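Local coordinates for protein endonuclease V (PDB 3GA2) that probably nicks double-stranded DNA at the second phosphodiester bond 3' to a deoxyinosine, using magnesium, to start repair of deaminated bases, at residues N124-G127 / V128-A132; R214-I217 / P218-L221. The protein carries 1 engineered substitution. All blocks are in the same frame, centred on the assembly; numbering follows the deposited sequence.

Interaction 1 (N124-G127 / V128-A132)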
ATOM      1  N   ASN A 124       8.811  11.505   3.935  1.00 13.58           N
ATOM      2  CA  ASN A 124      10.171  11.002   3.994  1.00 16.62           C
ATOM      3  C   ASN A 124      10.338   9.753   3.140  1.00 10.32           C
ATOM      4  O   ASN A 124      11.148   8.879   3.450  1.00 17.66           O
ATOM      5  CB  ASN A 124      10.543  10.726   5.452  1.00 21.62           C
ATOM      6  CG  ASN A 124      11.987  11.055   5.753  1.00 32.39           C
ATOM      7  OD1 ASN A 124      12.497  12.089   5.323  1.00 41.58           O
ATOM      8  ND2 ASN A 124      12.652  10.187   6.505  1.00 36.49           N
ATOM      9  N   HIS A 125       9.568   9.688   2.054  1.00 13.59           N
ATOM     10  CA  HIS A 125       9.602   8.552   1.131  1.00 11.86           C
ATOM     11  C   HIS A 125       9.452   7.251   1.905  1.00 14.72           C
ATOM     12  O   HIS A 125       9.932   6.208   1.477  1.00 16.89           O
ATOM     13  CB  HIS A 125      10.926   8.546   0.355  1.00 18.26           C
ATOM     14  CG  HIS A 125      11.069   9.686  -0.608  1.00 18.60           C
ATOM     15  ND1 HIS A 125      12.257  10.356  -0.802  1.00 20.39           N
ATOM     16  CD2 HIS A 125      10.172  10.266  -1.445  1.00 10.52           C
ATOM     17  CE1 HIS A 125      12.089  11.300  -1.712  1.00 10.07           C
ATOM     18  NE2 HIS A 125      10.833  11.266  -2.117  1.00 10.83           N
HETATM   19  N   MSE A 126       8.771   7.302   3.044  1.00 19.52           N
HETATM   20  CA  MSE A 126       8.633   6.096   3.839  1.00 18.13           C
HETATM   21  C   MSE A 126       7.192   5.711   4.167  1.00 17.89           C
HETATM   22  O   MSE A 126       6.881   5.350   5.302  1.00 16.05           O
HETATM   23  CB  MSE A 126       9.460   6.250   5.115  1.00 14.13           C
HETATM   24  CG  MSE A 126      10.019   4.949   5.665  1.00 42.34           C
HETATM   25 SE   MSE A 126      11.041   3.910   4.369  1.00 35.68          SE
HETATM   26  CE  MSE A 126      10.798   2.203   5.212  1.00 47.45           C
ATOM     27  N   GLY A 127       6.316   5.807   3.167  1.00  9.61           N
ATOM     28  CA  GLY A 127       4.928   5.423   3.355  1.00  6.67           C
ATOM     29  C   GLY A 127       4.852   3.912   3.547  1.00  9.77           C
ATOM     30  O   GLY A 127       5.803   3.190   3.235  1.00 10.85           O
ATOM     31  N   VAL A 128       3.715   3.432   4.042  1.00 10.79           N
ATOM     32  CA  VAL A 128       3.515   2.009   4.313  1.00  8.24           C
ATOM     33  C   VAL A 128       3.898   1.061   3.171  1.00 17.07           C
ATOM     34  O   VAL A 128       4.513   0.016   3.407  1.00 10.11           O
ATOM     35  CB  VAL A 128       2.038   1.735   4.761  1.00 12.84           C
ATOM     36  CG1 VAL A 128       1.077   1.996   3.614  1.00  5.63           C
ATOM     37  CG2 VAL A 128       1.893   0.303   5.280  1.00 13.45           C
ATOM     38  N   ALA A 129       3.561   1.411   1.932  1.00 14.12           N
ATOM     39  CA  ALA A 129       3.904   0.534   0.813  1.00 16.37           C
ATOM     40  C   ALA A 129       5.419   0.329   0.706  1.00 18.59           C
ATOM     41  O   ALA A 129       5.895  -0.787   0.480  1.00 16.73           O
ATOM     42  CB  ALA A 129       3.356   1.103  -0.500  1.00 16.76           C
ATOM     43  N   THR A 130       6.175   1.409   0.865  1.00 11.05           N
ATOM     44  CA  THR A 130       7.625   1.324   0.788  1.00  8.15           C
ATOM     45  C   THR A 130       8.180   0.578   2.001  1.00 10.89           C
ATOM     46  O   THR A 130       8.980  -0.352   1.869  1.00 11.93           O
ATOM     47  CB  THR A 130       8.257   2.736   0.717  1.00 10.26           C
ATOM     48  OG1 THR A 130       7.825   3.390  -0.483  1.00  9.07           O
ATOM     49  CG2 THR A 130       9.787   2.651   0.718  1.00 12.34           C
ATOM     50  N   HIS A 131       7.734   0.991   3.181  1.00 11.63           N
ATOM     51  CA  HIS A 131       8.168   0.395   4.434  1.00 16.63           C
ATOM     52  C   HIS A 131       7.898  -1.117   4.485  1.00 18.52           C
ATOM     53  O   HIS A 131       8.782  -1.899   4.841  1.00 15.84           O
ATOM     54  CB  HIS A 131       7.469   1.107   5.605  1.00 15.48           C
ATOM     55  CG  HIS A 131       8.145   0.915   6.928  1.00 18.94           C
ATOM     56  ND1 HIS A 131       7.847   1.686   8.034  1.00 22.47           N
ATOM     57  CD2 HIS A 131       9.096   0.039   7.328  1.00 17.82           C
ATOM     58  CE1 HIS A 131       8.586   1.291   9.054  1.00 25.80           C
ATOM     59  NE2 HIS A 131       9.353   0.293   8.654  1.00 12.38           N
ATOM     60  N   ALA A 132       6.685  -1.526   4.129  1.00 14.40           N
ATOM     61  CA  ALA A 132       6.330  -2.942   4.139  1.00 14.56           C
ATOM     62  C   ALA A 132       7.210  -3.765   3.198  1.00 11.28           C
ATOM     63  O   ALA A 132       7.466  -4.943   3.450  1.00 11.64           O
ATOM     64  CB  ALA A 132       4.861  -3.115   3.757  1.00 14.92           C
TER
HETATM   65  O   HOH W   1       7.471   4.520   8.046  1.00 18.39           O

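Interaction 2 (R214-I217 / P218-L221)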
ATOM      1  N   ARG A 214     -11.925   2.958  -9.202  1.00 16.77           N
ATOM      2  CA  ARG A 214     -10.672   3.645  -9.489  1.00 22.45           C
ATOM      3  C   ARG A 214      -9.501   2.910  -8.842  1.00 17.36           C
ATOM      4  O   ARG A 214      -8.346   3.286  -9.029  1.00 13.16           O
ATOM      5  CB  ARG A 214     -10.725   5.082  -8.976  1.00 21.44           C
ATOM      6  CG  ARG A 214     -11.044   5.202  -7.504  1.00 16.77           C
ATOM      7  CD  ARG A 214     -10.994   6.654  -7.063  1.00 21.12           C
ATOM      8  NE  ARG A 214     -11.290   6.789  -5.639  1.00 21.95           N
ATOM      9  CZ  ARG A 214     -10.683   7.648  -4.832  1.00 18.75           C
ATOM     10  NH1 ARG A 214      -9.739   8.458  -5.302  1.00 16.96           N
ATOM     11  NH2 ARG A 214     -11.018   7.695  -3.555  1.00 12.84           N
ATOM     12  N   LEU A 215      -9.803   1.864  -8.083  1.00  7.85           N
ATOM     13  CA  LEU A 215      -8.761   1.089  -7.433  1.00 18.14           C
ATOM     14  C   LEU A 215      -8.478  -0.177  -8.218  1.00 14.92           C
ATOM     15  O   LEU A 215      -9.400  -0.844  -8.683  1.00 16.15           O
ATOM     16  CB  LEU A 215      -9.178   0.688  -6.017  1.00 15.67           C
ATOM     17  CG  LEU A 215      -9.551   1.806  -5.051  1.00 27.44           C
ATOM     18  CD1 LEU A 215      -9.946   1.175  -3.728  1.00 22.55           C
ATOM     19  CD2 LEU A 215      -8.385   2.769  -4.861  1.00 21.66           C
ATOM     20  N   PRO A 216      -7.195  -0.528  -8.379  1.00 17.74           N
ATOM     21  CA  PRO A 216      -6.879  -1.753  -9.124  1.00 11.90           C
ATOM     22  C   PRO A 216      -7.561  -2.963  -8.494  1.00 12.47           C
ATOM     23  O   PRO A 216      -7.738  -3.017  -7.279  1.00 19.98           O
ATOM     24  CB  PRO A 216      -5.349  -1.812  -9.072  1.00 12.25           C
ATOM     25  CG  PRO A 216      -4.993  -0.990  -7.861  1.00 22.87           C
ATOM     26  CD  PRO A 216      -5.977   0.145  -7.902  1.00 10.34           C
ATOM     27  N   ILE A 217      -7.948  -3.927  -9.327  1.00 13.64           N
ATOM     28  CA  ILE A 217      -8.651  -5.123  -8.865  1.00 15.43           C
ATOM     29  C   ILE A 217      -8.220  -5.681  -7.509  1.00 17.22           C
ATOM     30  O   ILE A 217      -9.043  -5.821  -6.613  1.00 12.34           O
ATOM     31  CB  ILE A 217      -8.579  -6.255  -9.917  1.00 17.89           C
ATOM     32  CG1 ILE A 217      -9.280  -5.809 -11.203  1.00 27.71           C
ATOM     33  CG2 ILE A 217      -9.259  -7.506  -9.394  1.00 16.27           C
ATOM     34  CD1 ILE A 217      -9.058  -6.750 -12.372  1.00 28.47           C
ATOM     35  N   PRO A 218      -6.927  -6.009  -7.338  1.00 21.16           N
ATOM     36  CA  PRO A 218      -6.442  -6.554  -6.063  1.00 19.68           C
ATOM     37  C   PRO A 218      -6.765  -5.677  -4.852  1.00 16.09           C
ATOM     38  O   PRO A 218      -7.216  -6.175  -3.821  1.00 15.23           O
ATOM     39  CB  PRO A 218      -4.936  -6.669  -6.286  1.00 15.62           C
ATOM     40  CG  PRO A 218      -4.833  -6.901  -7.749  1.00 21.81           C
ATOM     41  CD  PRO A 218      -5.825  -5.913  -8.309  1.00 14.36           C
ATOM     42  N   VAL A 219      -6.528  -4.374  -4.983  1.00 12.27           N
ATOM     43  CA  VAL A 219      -6.778  -3.436  -3.895  1.00 14.01           C
ATOM     44  C   VAL A 219      -8.268  -3.245  -3.634  1.00 11.51           C
ATOM     45  O   VAL A 219      -8.686  -3.134  -2.485  1.00 11.28           O
ATOM     46  CB  VAL A 219      -6.123  -2.065  -4.185  1.00  9.71           C
ATOM     47  CG1 VAL A 219      -6.304  -1.134  -2.996  1.00 15.63           C
ATOM     48  CG2 VAL A 219      -4.639  -2.252  -4.475  1.00 13.78           C
ATOM     49  N   ARG A 220      -9.068  -3.211  -4.694  1.00 17.51           N
ATOM     50  CA  ARG A 220     -10.507  -3.039  -4.532  1.00 17.69           C
ATOM     51  C   ARG A 220     -11.081  -4.230  -3.762  1.00 21.64           C
ATOM     52  O   ARG A 220     -11.955  -4.065  -2.910  1.00 16.79           O
ATOM     53  CB  ARG A 220     -11.194  -2.928  -5.894  1.00 18.96           C
ATOM     54  CG  ARG A 220     -12.703  -2.775  -5.808  1.00 24.71           C
ATOM     55  CD  ARG A 220     -13.369  -3.061  -7.143  1.00 40.11           C
ATOM     56  NE  ARG A 220     -14.791  -2.722  -7.108  1.00 54.02           N
ATOM     57  CZ  ARG A 220     -15.644  -2.950  -8.102  1.00 53.29           C
ATOM     58  NH1 ARG A 220     -15.223  -3.525  -9.222  1.00 59.24           N
ATOM     59  NH2 ARG A 220     -16.917  -2.595  -7.980  1.00 43.04           N
ATOM     60  N   LEU A 221     -10.589  -5.430  -4.063  1.00 16.86           N
ATOM     61  CA  LEU A 221     -11.063  -6.623  -3.377  1.00 15.75           C
ATOM     62  C   LEU A 221     -10.635  -6.633  -1.909  1.00 12.77           C
ATOM     63  O   LEU A 221     -11.422  -6.973  -1.031  1.00 15.55           O
ATOM     64  CB  LEU A 221     -10.568  -7.890  -4.094  1.00 11.13           C
ATOM     65  CG  LEU A 221     -11.252  -8.091  -5.454  1.00 14.92           C
ATOM     66  CD1 LEU A 221     -10.723  -9.329  -6.155  1.00 16.77           C
ATOM     67  CD2 LEU A 221     -12.762  -8.202  -5.236  1.00  9.11           C
TER

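Interaction 1 (N124-G127 / V128-A132)
Met126, present as selenomethionine, lays its terminal methyl against His131 where the chain turns into helix 128-136. CE lies 3.4 Å from His131 CG and 3.3 Å from His131 CA, so it meets the root of the imidazole as well as the ring. The approach is oblique: SE stands 5.3 Å from the centroid of the His131 ring, 29° off its normal. A bend at chi2 (53°) turns the Met126 chain to bring CE there, while SE passes Thr130 at 4.1 Å from its CG2. That Thr130 methyl also lies 3.6 Å from His125 O, and the Thr130 hydroxyl OG1 has its hydrogen-bond partner outside the turn, Gly193 O. A second link is polar: one water donates to Met126 O (2.9 Å) and is also hydrogen-bonded to His131 ND1, joining the ring to the loop backbone. In the backbone, His131 N gives Gly127 O a 2.9 Å hydrogen bond that is almost perfectly straight (179°). Replacing His131 by an alanine would probably leave this water without its ring partner and strip the Met126 methyl of the ring part of its contact, leaving it only CA and CB. Gly127 at the N-cap and its carbonyl bonded four residues on mark a helix start, here that of the helix in the beta-alpha-beta crossover from strand 113-116 to strand 140-144 of the RNase H-like fold.

Interaction 2 (R214-I217 / P218-L221)
The N-terminal turn of helix 217-235 is built here by a Pro-Ile-Pro sequence, with Pro216 at the N-cap and Pro218 in the first turn meeting it through their rings. Two backbone bonds define the turn: Arg220 N to Pro216 O at 2.9 Å (165° at the hydrogen) and Leu221 N to Ile217 O at 3.0 Å. Pro218 has no N-H to offer, and its N lies 3.1 Å from Pro216 O without a bond; in a first turn this costs little, because an N-H there would have no carbonyl one turn earlier in the helix to bond. The Ile-Pro peptide link itself is crowded, Ile217 CB lying 3.2 Å from Pro218 CD. The Pro216 ring and the Val219 side chain lie side by side and point the same way, CG against CG2 at 3.6 Å. Val219 holds CG1 anti to its own N (chi1 -176°), which leaves CG2 beside that N and next to the proline ring. Across one turn, from Ile217 to Leu221, CG2 of the first meets CD1 of the second at 4.0 Å, and, before the helix, Leu215 CB comes to 4.1 Å from Arg220 CB. Pro216 and Val219 both rest on Leu114 of strand 113-116, and Val219 also touches Asp116, a predicted magnesium ligand. Leu215 and Pro216 cover Ile143 of strand 140-144, while Pro218 and Leu221 face Ile65 and Ile63 of strand 55-66.

How the interactions relate
From the N terminus, interaction 1 comes first, ending the loop that leaves strand 113-116 and opening helix 128-136. Interaction 2 follows much later, where the loop after helix 198-207 gives way to helix 217-235. The two are in series, neither nested nor crossed, and they do not touch: their centres are 19 Å apart and their nearest atoms about 10 Å. Both helix starts pack on strand 113-116, the first through Ala129 and Ala132 on Phe115, the second on the neighbouring residues of the strand. Residues 218-221 lie nearer the predicted magnesium site, Val219 being about 4 Å from Asp116 between side chains, against about 8 Å for Val128.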